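Local atomic coordinates of beta-lactamase/D-alanine Carboxypeptidase (Yersinia pestis, PDB entry 3RJU), a protein that probably acts as a serine hydrolase of the beta-lactamase and D-alanine carboxypeptidase family, cleaving beta-lactam rings or D-alanyl peptides. Residues T64-S69 against L285-M290; S69-K74 against D185-P190; A163-A168 against A224-I229; A189-K194 against Q237-Q242. One frame throughout, in Å; residues are numbered along the deposited sequence.

Helix 64-77 ties three of the contacts together: it carries one segment each of contacts 1 and 2, which share Ser69 and lie 13 Å apart between centres, while the loop of contact 3 is held by Lys65 and Thr68 of the same helix. Contact 1 carries Lys65 of what looks like the SxxK motif of this family, and contact 3, 11 Å away between centres, borders the same probable active site through Ser226 O, which accepts from Lys65 NZ (2.8 Å). Contact 4 lies farther out, with nearest atoms about 7 Å from contact 3, but Trp239 links it back: its ring packs on Leu66 of contact 1, and Trp239 NE1 bonds to Glu70 OE1 of contact 2 (2.8 Å).

Contact 1. Residues T64-S69 against L285-M290; sequences TKLMTS and LGWVYM
Leu66 of the helix 64-69 lays its two methyl groups over one face of the Trp287 indole, and the two side chains cross at about a right angle. Following the leucine outward, CB leaves the helix beside the ring of Trp239. CG stands anti to the carbonyl carbon (chi1 -55°), and from it the branches divide the tryptophan between them. CD2 sits 3.6 Å from the centroid of the five-membered ring and only 2° off its normal, a CH-pi contact, and it also meets the backbone at Trp287 N (3.5 Å). CD1 covers the six-membered ring, 3.7 Å from both CZ2 and CH2. A forked leucine suits a fused ring system because each methyl can find its own ring.

Gly286 brings the loop close to the helix. Its phi of 81° is easy for glycine, and a beta carbon here would press against Leu66 CD2. One turn further along, Ser69 CB packs against Leu285 O at 3.3 Å, while its hydroxyl has a hydrogen-bonding partner in Tyr164 OH. The small serine lets the loop approach, and Leu285 CB rests against its OG.

A water links the backbone carbonyl of Leu66 with the indole N-H of Trp287: it donates to Leu66 O and accepts from Trp287 NE1, 2.9 Å in each case. The contact is therefore held mainly by dispersion and CH-pi attraction, with the indole N-H satisfied through solvent, and it fastens the helix that bears Lys65 to the lead-in of strand 288-290 in the main antiparallel sheet.

Contact 2. Residues S69-K74 against D185-P190; sequences SEIMVK and DKITAP
Lys74 crosses from helix 69-74 to the helix 185-190 and joins polar and charged interactions at one nitrogen. Its NZ donates to Lys186 O at 2.9 Å, with a C=O...N angle of 157°. That carbonyl suits an outside donor, because four residues on, where a regular helix would offer an N-H, stands Pro190, and the helix kinks. The same NZ forms a salt bridge with Glu70 OE2 (2.8 Å), one turn back on its own helix, meeting the oxygen on the anti side. Lysine is long enough, with an extended chain, to serve both acceptors.

Glu70 has further polar partners: Trp239 NE1 bonds to OE1 and Lys252 forms a salt bridge with OE2. This spread of donors should favour the charged carboxylate in its buried setting. Ile187 meets this glutamate tip to tip, its methyl CD1 packed against the carboxylate end, 3.3 Å from Glu70 OE1.

Apolar packing accompanies these bonds. Ile71 and Ile187 cross at about a right angle, CG1 of the first 3.8 Å from CD1 of the second. Lys186 CB lies 4.2 Å from Ile71 CG1. The amino group of that lysine turns to Asp78 in a salt bridge.

The two helical segments pass with axes 10.0 Å apart at 113°. Helix 64-77 thus packs on helix 179-191 here, on helix 108-113 through Met72, and on helix 255-258 through Val73.

Contact 3. Residues A163-A168 against A224-I229; sequences AYDLLA and AGSGGI
Asp165 reaches from the helix 163-168 to the loop 224-229 and takes three hydrogen bonds with its two carboxylate oxygens. OD1 accepts both Gly225 N and Ser226 N, each at 2.8 Å; the first arrives nearly head-on to the C-O bond, the second from above the carboxylate plane. Sharing one oxygen leaves both bonds bent, with N-H...O angles of 132° and 131°. OD2 accepts the Ser226 hydroxyl, Ser226 OG to Asp165 OD2 being 2.6 Å, on its syn side. An aspartate suits the place because a short carboxylate can bind two successive backbone N-H groups and a side-chain hydroxyl at once. Ser226 OG lies between its own backbone N and carbonyl carbon (chi1 63°), which turns it onto OD2.

Gly225 lies close against the helix, its CA near Ala168 CB (3.7 Å) and near Tyr164 O (3.5 Å) in a CA-H...O contact. A side chain here would collide with that carbonyl and with the alanine methyl, so glycine on one side and alanine on the other make the fit possible.

Further out, Tyr164 CD1 approaches Gly225 O at 3.4 Å, and its hydroxyl bonds to Ala112 O. Gly225 O also accepts the Thr68 hydroxyl, and Ser226 O accepts Lys65 NZ, so the aspartate grip bears at second hand on Lys65 of the probable SxxK motif.

The loop is thus pinned between helix 162-175, which supplies the carboxylate, and helix 64-77, whose Thr68 and Lys65 hold its carbonyls; it then runs into strand 230-231, while Leu166 and Leu167 face helices 137-144 and 108-113.

Contact 4. Residues A189-K194 against Q237-Q242; sequences APLGMK and QHWMQQ
Leu191 approaches His238 where helix 179-191 ends, their CA atoms 6.8 Å apart, in a Schellman motif at Gly192 that turns the chain away from the helix. Gly192 takes a positive phi of 64°, which glycine allows easily, and the Met193 N-H reaches back to Thr188 O, while Met193 itself is the centre of an inverse gamma turn. The turn presents the leucine and the methionine, which is built as selenomethionine, to the helix 237-241.

Leu191 comes in over the helix backbone with one methyl: CD1 lies near Trp239 CA (4.1 Å), near its ring atom CD1 (4.2 Å), and against the Gln242 amide carbon CD (3.8 Å). Gln242 is modelled in two conformers, and all that is said of its side chain holds for one of them. In that conformer the amide folds back, and Gln242 NE2 donates to Trp239 O at 2.9 Å, leaving the amide group, with CG, against Leu191 CD1. The backbone N of Gln242 also binds that carbonyl, from the opposite face of its plane.

His238, exposed to solvent, meets Leu191 chiefly through its carbonyl O. Trp239 is buried and joins this end of the helix to helix 64-77, with Met67 against its ring.

Met193 makes a Met-aromatic contact with that tryptophan, its selenium 5.0 Å from the centroid of the five-membered ring and beside the ring's edge. The flexible selenoether chain suits such a fit: a bend at chi3 (72°) places Met193 CE 3.6 Å from Trp239 CB.

Contact 1. Residues T64-S69 against L285-M290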
loop_
_atom_site.group_PDB
_atom_site.type_symbol
_atom_site.label_atom_id
_atom_site.label_comp_id
_atom_site.label_asym_id
_atom_site.label_seq_id
_atom_site.Cartn_x
_atom_site.Cartn_y
_atom_site.Cartn_z
ATOM N N THR A 64 -1.956 -0.071 -1.858
ATOM C CA THR A 64 -2.885 -1.138 -2.253
ATOM C C THR A 64 -2.560 -2.449 -1.538
ATOM O O THR A 64 -3.468 -3.167 -1.118
ATOM C CB THR A 64 -2.817 -1.396 -3.781
ATOM O OG1 THR A 64 -3.311 -0.248 -4.481
ATOM C CG2 THR A 64 -3.671 -2.624 -4.177
ATOM N N LYS A 65 -1.273 -2.760 -1.388
ATOM C CA LYS A 65 -0.872 -4.031 -0.766
ATOM C C LYS A 65 -1.386 -4.171 0.663
ATOM O O LYS A 65 -1.697 -5.282 1.100
ATOM C CB LYS A 65 0.647 -4.159 -0.770
ATOM C CG LYS A 65 1.241 -4.290 -2.167
ATOM C CD LYS A 65 2.738 -4.531 -2.115
ATOM C CE LYS A 65 3.331 -4.832 -3.492
ATOM N NZ LYS A 65 3.220 -3.664 -4.431
ATOM N N LEU A 66 -1.490 -3.060 1.390
ATOM C CA LEU A 66 -2.039 -3.109 2.762
ATOM C C LEU A 66 -3.497 -3.541 2.760
ATOM O O LEU A 66 -3.964 -4.218 3.678
ATOM C CB LEU A 66 -1.912 -1.748 3.456
ATOM C CG LEU A 66 -0.495 -1.149 3.500
ATOM C CD1 LEU A 66 -0.538 0.164 4.289
ATOM C CD2 LEU A 66 0.473 -2.155 4.119
HETATM N N MSE A 67 -4.224 -3.141 1.726
HETATM C CA MSE A 67 -5.618 -3.562 1.596
HETATM C C MSE A 67 -5.733 -5.032 1.167
HETATM O O MSE A 67 -6.629 -5.739 1.613
HETATM C CB MSE A 67 -6.369 -2.628 0.637
HETATM C CG MSE A 67 -6.425 -1.201 1.181
HETATM SE SE MSE A 67 -7.415 0.038 0.106
HETATM C CE MSE A 67 -6.898 1.695 1.035
ATOM N N THR A 68 -4.845 -5.490 0.294
ATOM C CA THR A 68 -4.829 -6.911 -0.060
ATOM C C THR A 68 -4.581 -7.748 1.186
ATOM O O THR A 68 -5.289 -8.720 1.437
ATOM C CB THR A 68 -3.752 -7.206 -1.096
ATOM O OG1 THR A 68 -3.840 -6.208 -2.130
ATOM C CG2 THR A 68 -3.943 -8.598 -1.697
ATOM N N SER A 69 -3.587 -7.371 1.984
ATOM C CA SER A 69 -3.352 -8.096 3.241
ATOM C C SER A 69 -4.514 -7.968 4.223
ATOM O O SER A 69 -4.837 -8.923 4.942
ATOM C CB SER A 69 -2.021 -7.677 3.873
ATOM O OG SER A 69 -0.963 -8.339 3.185
ATOM N N LEU A 285 2.552 -8.043 6.926
ATOM C CA LEU A 285 1.701 -8.352 5.799
ATOM C C LEU A 285 1.588 -7.055 5.004
ATOM O O LEU A 285 0.653 -6.257 5.194
ATOM C CB LEU A 285 0.333 -8.828 6.306
ATOM C CG LEU A 285 0.432 -9.993 7.326
ATOM C CD1 LEU A 285 -0.937 -10.375 7.884
ATOM C CD2 LEU A 285 1.180 -11.241 6.752
ATOM N N GLY A 286 2.586 -6.822 4.156
ATOM C CA GLY A 286 2.709 -5.565 3.435
ATOM C C GLY A 286 3.348 -4.482 4.291
ATOM O O GLY A 286 4.274 -3.808 3.849
ATOM N N TRP A 287 2.823 -4.282 5.497
ATOM C CA TRP A 287 3.393 -3.323 6.440
ATOM C C TRP A 287 4.872 -3.600 6.657
ATOM O O TRP A 287 5.307 -4.758 6.677
ATOM C CB TRP A 287 2.683 -3.428 7.793
ATOM C CG TRP A 287 1.277 -2.964 7.753
ATOM C CD1 TRP A 287 0.138 -3.740 7.621
ATOM C CD2 TRP A 287 0.827 -1.605 7.853
ATOM N NE1 TRP A 287 -0.983 -2.922 7.619
ATOM C CE2 TRP A 287 -0.582 -1.617 7.761
ATOM C CE3 TRP A 287 1.489 -0.369 7.988
ATOM C CZ2 TRP A 287 -1.344 -0.449 7.834
ATOM C CZ3 TRP A 287 0.729 0.782 8.058
ATOM C CH2 TRP A 287 -0.673 0.737 7.978
ATOM N N VAL A 288 5.625 -2.524 6.854
ATOM C CA VAL A 288 7.034 -2.596 7.169
ATOM C C VAL A 288 7.259 -1.862 8.478
ATOM O O VAL A 288 6.766 -0.739 8.651
ATOM C CB VAL A 288 7.881 -1.944 6.057
ATOM C CG1 VAL A 288 9.378 -1.804 6.485
ATOM C CG2 VAL A 288 7.755 -2.753 4.767
ATOM N N TYR A 289 8.022 -2.479 9.384
ATOM C CA TYR A 289 8.305 -1.866 10.671
ATOM C C TYR A 289 9.739 -1.383 10.717
ATOM O O TYR A 289 10.658 -2.110 10.338
ATOM C CB TYR A 289 8.068 -2.851 11.819
ATOM C CG TYR A 289 8.491 -2.313 13.165
ATOM C CD1 TYR A 289 7.769 -1.299 13.780
ATOM C CD2 TYR A 289 9.608 -2.825 13.826
ATOM C CE1 TYR A 289 8.152 -0.793 15.019
ATOM C CE2 TYR A 289 10.004 -2.324 15.069
ATOM C CZ TYR A 289 9.263 -1.316 15.660
ATOM O OH TYR A 289 9.634 -0.805 16.882
HETATM N N MSE A 290 9.914 -0.141 11.161
HETATM C CA MSE A 290 11.238 0.421 11.415
HETATM C C MSE A 290 11.357 0.685 12.900
HETATM O O MSE A 290 10.529 1.406 13.474
HETATM C CB MSE A 290 11.425 1.728 10.630
HETATM C CG MSE A 290 11.232 1.554 9.120
HETATM SE SE MSE A 290 11.655 3.118 8.062
HETATM C CE MSE A 290 10.545 4.441 8.950
HETATM O O HOH W 1 -3.602 -3.739 6.564
#

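Contact 2. Residues S69-K74 against D185-P190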
loop_
_atom_site.group_PDB
_atom_site.type_symbol
_atom_site.label_atom_id
_atom_site.label_comp_id
_atom_site.label_asym_id
_atom_site.label_seq_id
_atom_site.Cartn_x
_atom_site.Cartn_y
_atom_site.Cartn_z
ATOM N N SER A 69 -3.587 -7.371 1.984
ATOM C CA SER A 69 -3.352 -8.096 3.241
ATOM C C SER A 69 -4.514 -7.968 4.223
ATOM O O SER A 69 -4.837 -8.923 4.942
ATOM C CB SER A 69 -2.021 -7.677 3.873
ATOM O OG SER A 69 -0.963 -8.339 3.185
ATOM N N GLU A 70 -5.159 -6.799 4.247
ATOM C CA GLU A 70 -6.349 -6.619 5.078
ATOM C C GLU A 70 -7.431 -7.638 4.712
ATOM O O GLU A 70 -8.013 -8.297 5.578
ATOM C CB GLU A 70 -6.932 -5.202 4.925
ATOM C CG GLU A 70 -8.290 -5.059 5.647
ATOM C CD GLU A 70 -8.835 -3.655 5.727
ATOM O OE1 GLU A 70 -8.317 -2.795 5.041
ATOM O OE2 GLU A 70 -9.831 -3.428 6.467
ATOM N N ILE A 71 -7.706 -7.756 3.420
ATOM C CA ILE A 71 -8.678 -8.725 2.934
ATOM C C ILE A 71 -8.274 -10.154 3.284
ATOM O O ILE A 71 -9.118 -10.945 3.728
ATOM C CB ILE A 71 -8.943 -8.538 1.427
ATOM C CG1 ILE A 71 -9.655 -7.196 1.213
ATOM C CG2 ILE A 71 -9.777 -9.702 0.848
ATOM C CD1 ILE A 71 -9.752 -6.771 -0.234
HETATM N N MSE A 72 -7.000 -10.494 3.108
HETATM C CA MSE A 72 -6.530 -11.820 3.499
HETATM C C MSE A 72 -6.792 -12.074 4.991
HETATM O O MSE A 72 -7.305 -13.123 5.376
HETATM C CB MSE A 72 -5.045 -11.989 3.195
HETATM C CG MSE A 72 -4.508 -13.369 3.566
HETATM SE SE MSE A 72 -2.571 -13.467 3.366
HETATM C CE MSE A 72 -2.091 -12.113 4.691
ATOM N N VAL A 73 -6.449 -11.106 5.834
ATOM C CA VAL A 73 -6.639 -11.260 7.275
ATOM C C VAL A 73 -8.130 -11.401 7.622
ATOM O O VAL A 73 -8.517 -12.242 8.449
ATOM C CB VAL A 73 -5.973 -10.088 8.032
ATOM C CG1 VAL A 73 -6.448 -9.998 9.472
ATOM C CG2 VAL A 73 -4.455 -10.223 7.954
ATOM N N LYS A 74 -8.979 -10.597 6.987
ATOM C CA LYS A 74 -10.405 -10.709 7.242
ATOM C C LYS A 74 -10.968 -12.052 6.783
ATOM O O LYS A 74 -11.727 -12.701 7.526
ATOM C CB LYS A 74 -11.162 -9.533 6.634
ATOM C CG LYS A 74 -10.878 -8.246 7.397
ATOM C CD LYS A 74 -11.520 -7.057 6.762
ATOM C CE LYS A 74 -11.617 -5.922 7.770
ATOM N NZ LYS A 74 -12.185 -4.730 7.112
ATOM N N ASP A 185 -16.820 -5.028 -0.510
ATOM C CA ASP A 185 -17.555 -5.614 0.622
ATOM C C ASP A 185 -16.786 -5.618 1.943
ATOM O O ASP A 185 -17.387 -5.440 3.025
ATOM C CB ASP A 185 -18.023 -7.041 0.295
ATOM C CG ASP A 185 -18.984 -7.087 -0.877
ATOM O OD1 ASP A 185 -19.502 -6.019 -1.273
ATOM O OD2 ASP A 185 -19.221 -8.199 -1.402
ATOM N N LYS A 186 -15.474 -5.840 1.867
ATOM C CA LYS A 186 -14.654 -5.921 3.076
ATOM C C LYS A 186 -14.070 -4.585 3.523
ATOM O O LYS A 186 -13.765 -4.413 4.697
ATOM C CB LYS A 186 -13.511 -6.935 2.906
ATOM C CG LYS A 186 -13.950 -8.396 2.857
ATOM C CD LYS A 186 -14.741 -8.745 4.090
ATOM C CE LYS A 186 -14.678 -10.233 4.401
ATOM N NZ LYS A 186 -15.462 -10.534 5.628
ATOM N N ILE A 187 -13.896 -3.651 2.588
ATOM C CA ILE A 187 -13.201 -2.412 2.916
ATOM C C ILE A 187 -13.982 -1.132 2.618
ATOM O O ILE A 187 -14.322 -0.367 3.533
ATOM C CB ILE A 187 -11.830 -2.323 2.220
ATOM C CG1 ILE A 187 -10.945 -3.485 2.660
ATOM C CG2 ILE A 187 -11.158 -0.992 2.566
ATOM C CD1 ILE A 187 -9.533 -3.478 2.042
ATOM N N THR A 188 -14.240 -0.874 1.345
ATOM C CA THR A 188 -14.700 0.456 0.958
ATOM C C THR A 188 -16.172 0.744 1.291
ATOM O O THR A 188 -16.502 1.847 1.714
ATOM C CB THR A 188 -14.410 0.761 -0.535
ATOM O OG1 THR A 188 -15.244 -0.051 -1.378
ATOM C CG2 THR A 188 -12.928 0.514 -0.854
ATOM N N ALA A 189 -17.065 -0.224 1.093
ATOM C CA ALA A 189 -18.467 0.028 1.393
ATOM C C ALA A 189 -18.726 0.268 2.892
ATOM O O ALA A 189 -19.428 1.224 3.255
ATOM C CB ALA A 189 -19.381 -1.075 0.816
ATOM N N PRO A 190 -18.148 -0.573 3.772
ATOM C CA PRO A 190 -18.396 -0.329 5.200
ATOM C C PRO A 190 -17.857 1.015 5.685
ATOM O O PRO A 190 -18.394 1.574 6.641
ATOM C CB PRO A 190 -17.650 -1.476 5.896
ATOM C CG PRO A 190 -17.608 -2.569 4.860
ATOM C CD PRO A 190 -17.473 -1.864 3.536
#

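Contact 3. Residues A163-A168 against A224-I229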
loop_
_atom_site.group_PDB
_atom_site.type_symbol
_atom_site.label_atom_id
_atom_site.label_comp_id
_atom_site.label_asym_id
_atom_site.label_seq_id
_atom_site.Cartn_x
_atom_site.Cartn_y
_atom_site.Cartn_z
ATOM N N ALA A 163 3.669 -11.241 -6.940
ATOM C CA ALA A 163 3.206 -12.068 -5.839
ATOM C C ALA A 163 1.924 -11.524 -5.200
ATOM O O ALA A 163 1.046 -12.296 -4.802
ATOM C CB ALA A 163 4.326 -12.239 -4.787
ATOM N N TYR A 164 1.827 -10.197 -5.076
ATOM C CA TYR A 164 0.656 -9.573 -4.483
ATOM C C TYR A 164 -0.593 -9.661 -5.370
ATOM O O TYR A 164 -1.712 -9.772 -4.860
ATOM C CB TYR A 164 0.937 -8.119 -4.068
ATOM C CG TYR A 164 1.082 -7.985 -2.574
ATOM C CD1 TYR A 164 -0.024 -7.728 -1.779
ATOM C CD2 TYR A 164 2.322 -8.171 -1.950
ATOM C CE1 TYR A 164 0.080 -7.631 -0.404
ATOM C CE2 TYR A 164 2.442 -8.082 -0.567
ATOM C CZ TYR A 164 1.310 -7.801 0.200
ATOM O OH TYR A 164 1.400 -7.703 1.564
ATOM N N ASP A 165 -0.412 -9.630 -6.692
ATOM C CA ASP A 165 -1.560 -9.838 -7.570
ATOM C C ASP A 165 -1.994 -11.312 -7.572
ATOM O O ASP A 165 -3.196 -11.614 -7.592
ATOM C CB ASP A 165 -1.267 -9.282 -8.960
ATOM C CG ASP A 165 -1.139 -7.781 -8.935
ATOM O OD1 ASP A 165 -2.026 -7.159 -8.304
ATOM O OD2 ASP A 165 -0.155 -7.240 -9.493
ATOM N N LEU A 166 -1.026 -12.227 -7.515
ATOM C CA LEU A 166 -1.377 -13.636 -7.314
ATOM C C LEU A 166 -2.149 -13.828 -5.999
ATOM O O LEU A 166 -3.066 -14.631 -5.935
ATOM C CB LEU A 166 -0.145 -14.546 -7.347
ATOM C CG LEU A 166 0.532 -14.668 -8.724
ATOM C CD1 LEU A 166 1.895 -15.353 -8.606
ATOM C CD2 LEU A 166 -0.356 -15.407 -9.734
ATOM N N LEU A 167 -1.766 -13.101 -4.956
ATOM C CA LEU A 167 -2.491 -13.159 -3.692
ATOM C C LEU A 167 -3.939 -12.712 -3.881
ATOM O O LEU A 167 -4.875 -13.373 -3.405
ATOM C CB LEU A 167 -1.806 -12.300 -2.630
ATOM C CG LEU A 167 -2.481 -12.226 -1.262
ATOM C CD1 LEU A 167 -2.695 -13.619 -0.651
ATOM C CD2 LEU A 167 -1.661 -11.330 -0.322
ATOM N N ALA A 168 -4.138 -11.595 -4.577
ATOM C CA ALA A 168 -5.496 -11.108 -4.820
ATOM C C ALA A 168 -6.282 -12.157 -5.583
ATOM O O ALA A 168 -7.438 -12.407 -5.257
ATOM C CB ALA A 168 -5.486 -9.792 -5.602
ATOM N N ALA A 224 -4.825 -5.370 -9.049
ATOM C CA ALA A 224 -5.759 -5.313 -7.928
ATOM C C ALA A 224 -5.105 -5.549 -6.570
ATOM O O ALA A 224 -5.504 -4.956 -5.571
ATOM C CB ALA A 224 -6.871 -6.324 -8.145
ATOM N N GLY A 225 -4.132 -6.449 -6.530
ATOM C CA GLY A 225 -3.451 -6.771 -5.296
ATOM C C GLY A 225 -2.213 -5.938 -5.003
ATOM O O GLY A 225 -1.886 -5.717 -3.826
ATOM N N SER A 226 -1.517 -5.487 -6.053
ATOM C CA SER A 226 -0.184 -4.905 -5.881
ATOM C C SER A 226 -0.166 -3.381 -5.880
ATOM O O SER A 226 0.681 -2.774 -5.215
ATOM C CB SER A 226 0.768 -5.391 -6.988
ATOM O OG SER A 226 0.320 -4.958 -8.252
ATOM N N GLY A 227 -1.044 -2.756 -6.654
ATOM C CA GLY A 227 -0.903 -1.318 -6.817
ATOM C C GLY A 227 -1.971 -0.484 -7.487
ATOM O O GLY A 227 -1.814 0.729 -7.569
ATOM N N GLY A 228 -3.054 -1.101 -7.956
ATOM C CA GLY A 228 -3.972 -0.389 -8.837
ATOM C C GLY A 228 -4.985 0.566 -8.229
ATOM O O GLY A 228 -5.685 1.263 -8.956
ATOM N N ILE A 229 -5.107 0.584 -6.906
ATOM C CA ILE A 229 -6.251 1.261 -6.294
ATOM C C ILE A 229 -6.180 2.785 -6.435
ATOM O O ILE A 229 -5.151 3.398 -6.173
ATOM C CB ILE A 229 -6.473 0.821 -4.809
ATOM C CG1 ILE A 229 -6.891 -0.653 -4.743
ATOM C CG2 ILE A 229 -7.514 1.727 -4.108
ATOM C CD1 ILE A 229 -6.992 -1.182 -3.319
#

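Contact 4. Residues A189-K194 against Q237-Q242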
loop_
_atom_site.group_PDB
_atom_site.type_symbol
_atom_site.label_atom_id
_atom_site.label_comp_id
_atom_site.label_asym_id
_atom_site.label_seq_id
_atom_site.Cartn_x
_atom_site.Cartn_y
_atom_site.Cartn_z
ATOM N N ALA A 189 -17.065 -0.224 1.093
ATOM C CA ALA A 189 -18.467 0.028 1.393
ATOM C C ALA A 189 -18.726 0.268 2.892
ATOM O O ALA A 189 -19.428 1.224 3.255
ATOM C CB ALA A 189 -19.381 -1.075 0.816
ATOM N N PRO A 190 -18.148 -0.573 3.772
ATOM C CA PRO A 190 -18.396 -0.329 5.200
ATOM C C PRO A 190 -17.857 1.015 5.685
ATOM O O PRO A 190 -18.394 1.574 6.641
ATOM C CB PRO A 190 -17.650 -1.476 5.896
ATOM C CG PRO A 190 -17.608 -2.569 4.860
ATOM C CD PRO A 190 -17.473 -1.864 3.536
ATOM N N LEU A 191 -16.820 1.533 5.039
ATOM C CA LEU A 191 -16.225 2.784 5.489
ATOM C C LEU A 191 -16.688 3.982 4.669
ATOM O O LEU A 191 -16.294 5.112 4.945
ATOM C CB LEU A 191 -14.705 2.690 5.480
ATOM C CG LEU A 191 -14.073 1.745 6.496
ATOM C CD1 LEU A 191 -12.559 1.729 6.298
ATOM C CD2 LEU A 191 -14.431 2.175 7.913
ATOM N N GLY A 192 -17.545 3.742 3.683
ATOM C CA GLY A 192 -18.055 4.829 2.867
ATOM C C GLY A 192 -16.971 5.514 2.057
ATOM O O GLY A 192 -17.041 6.726 1.824
HETATM N N MSE A 193 -15.969 4.743 1.637
HETATM C CA MSE A 193 -14.896 5.235 0.775
HETATM C C MSE A 193 -15.385 5.189 -0.666
HETATM O O MSE A 193 -15.061 4.263 -1.440
HETATM C CB MSE A 193 -13.645 4.385 0.949
HETATM C CG MSE A 193 -13.071 4.469 2.382
HETATM SE SE MSE A 193 -11.794 3.056 2.788
HETATM C CE MSE A 193 -10.345 3.685 1.685
ATOM N N LYS A 194 -16.178 6.198 -1.005
ATOM C CA LYS A 194 -16.994 6.189 -2.207
ATOM C C LYS A 194 -16.171 6.462 -3.445
ATOM O O LYS A 194 -16.681 6.349 -4.556
ATOM C CB LYS A 194 -18.078 7.252 -2.095
ATOM C CG LYS A 194 -17.477 8.626 -1.848
ATOM C CD LYS A 194 -18.502 9.702 -1.559
ATOM C CE LYS A 194 -17.797 11.006 -1.188
ATOM N NZ LYS A 194 -18.767 12.076 -0.802
ATOM N N GLN A 237 -8.140 9.005 4.716
ATOM C CA GLN A 237 -8.262 9.382 6.122
ATOM C C GLN A 237 -9.123 8.349 6.870
ATOM O O GLN A 237 -8.763 7.874 7.952
ATOM C CB GLN A 237 -8.890 10.771 6.288
ATOM C CG GLN A 237 -9.070 11.175 7.733
ATOM C CD GLN A 237 -10.055 12.329 7.902
ATOM O OE1 GLN A 237 -10.114 13.235 7.066
ATOM N NE2 GLN A 237 -10.836 12.298 8.986
ATOM N N HIS A 238 -10.278 8.019 6.296
ATOM C CA HIS A 238 -11.190 7.075 6.931
ATOM C C HIS A 238 -10.563 5.690 7.087
ATOM O O HIS A 238 -10.736 5.049 8.126
ATOM C CB HIS A 238 -12.519 7.004 6.167
ATOM C CG HIS A 238 -13.269 8.298 6.157
ATOM N ND1 HIS A 238 -13.555 8.994 7.312
ATOM C CD2 HIS A 238 -13.780 9.032 5.140
ATOM C CE1 HIS A 238 -14.211 10.102 7.009
ATOM N NE2 HIS A 238 -14.359 10.149 5.695
ATOM N N TRP A 239 -9.816 5.247 6.075
ATOM C CA TRP A 239 -9.152 3.949 6.134
ATOM C C TRP A 239 -8.090 3.934 7.227
ATOM O O TRP A 239 -8.025 3.013 8.055
ATOM C CB TRP A 239 -8.519 3.587 4.783
ATOM C CG TRP A 239 -8.063 2.171 4.739
ATOM C CD1 TRP A 239 -8.838 1.086 4.500
ATOM C CD2 TRP A 239 -6.733 1.678 4.957
ATOM N NE1 TRP A 239 -8.082 -0.065 4.562
ATOM C CE2 TRP A 239 -6.784 0.270 4.831
ATOM C CE3 TRP A 239 -5.506 2.287 5.231
ATOM C CZ2 TRP A 239 -5.654 -0.542 4.982
ATOM C CZ3 TRP A 239 -4.385 1.483 5.388
ATOM C CH2 TRP A 239 -4.469 0.083 5.255
HETATM N N MSE A 240 -7.263 4.970 7.245
HETATM C CA MSE A 240 -6.167 5.025 8.196
HETATM C C MSE A 240 -6.707 5.098 9.637
HETATM O O MSE A 240 -6.113 4.536 10.561
HETATM C CB MSE A 240 -5.280 6.235 7.885
HETATM C CG MSE A 240 -4.075 6.321 8.785
HETATM SE SE MSE A 240 -2.698 7.553 8.138
HETATM C CE MSE A 240 -3.668 9.223 8.380
ATOM N N GLN A 241 -7.832 5.782 9.822
ATOM C CA GLN A 241 -8.414 5.980 11.154
ATOM C C GLN A 241 -8.704 4.657 11.864
ATOM O O GLN A 241 -8.661 4.586 13.092
ATOM C CB GLN A 241 -9.707 6.817 11.060
ATOM C CG GLN A 241 -10.389 7.116 12.422
ATOM C CD GLN A 241 -9.551 8.005 13.302
ATOM O OE1 GLN A 241 -9.509 9.218 13.105
ATOM N NE2 GLN A 241 -8.840 7.405 14.257
ATOM N N GLN A 242 -9.009 3.600 11.109
ATOM C CA GLN A 242 -9.370 2.333 11.764
ATOM C C GLN A 242 -8.210 1.685 12.522
ATOM O O GLN A 242 -8.428 0.777 13.326
ATOM C CB GLN A 242 -10.069 1.307 10.843
ATOM C CG GLN A 242 -10.045 1.559 9.350
ATOM C CD GLN A 242 -9.897 0.276 8.526
ATOM O OE1 GLN A 242 -10.680 -0.680 8.643
ATOM N NE2 GLN A 242 -8.893 0.253 7.698
#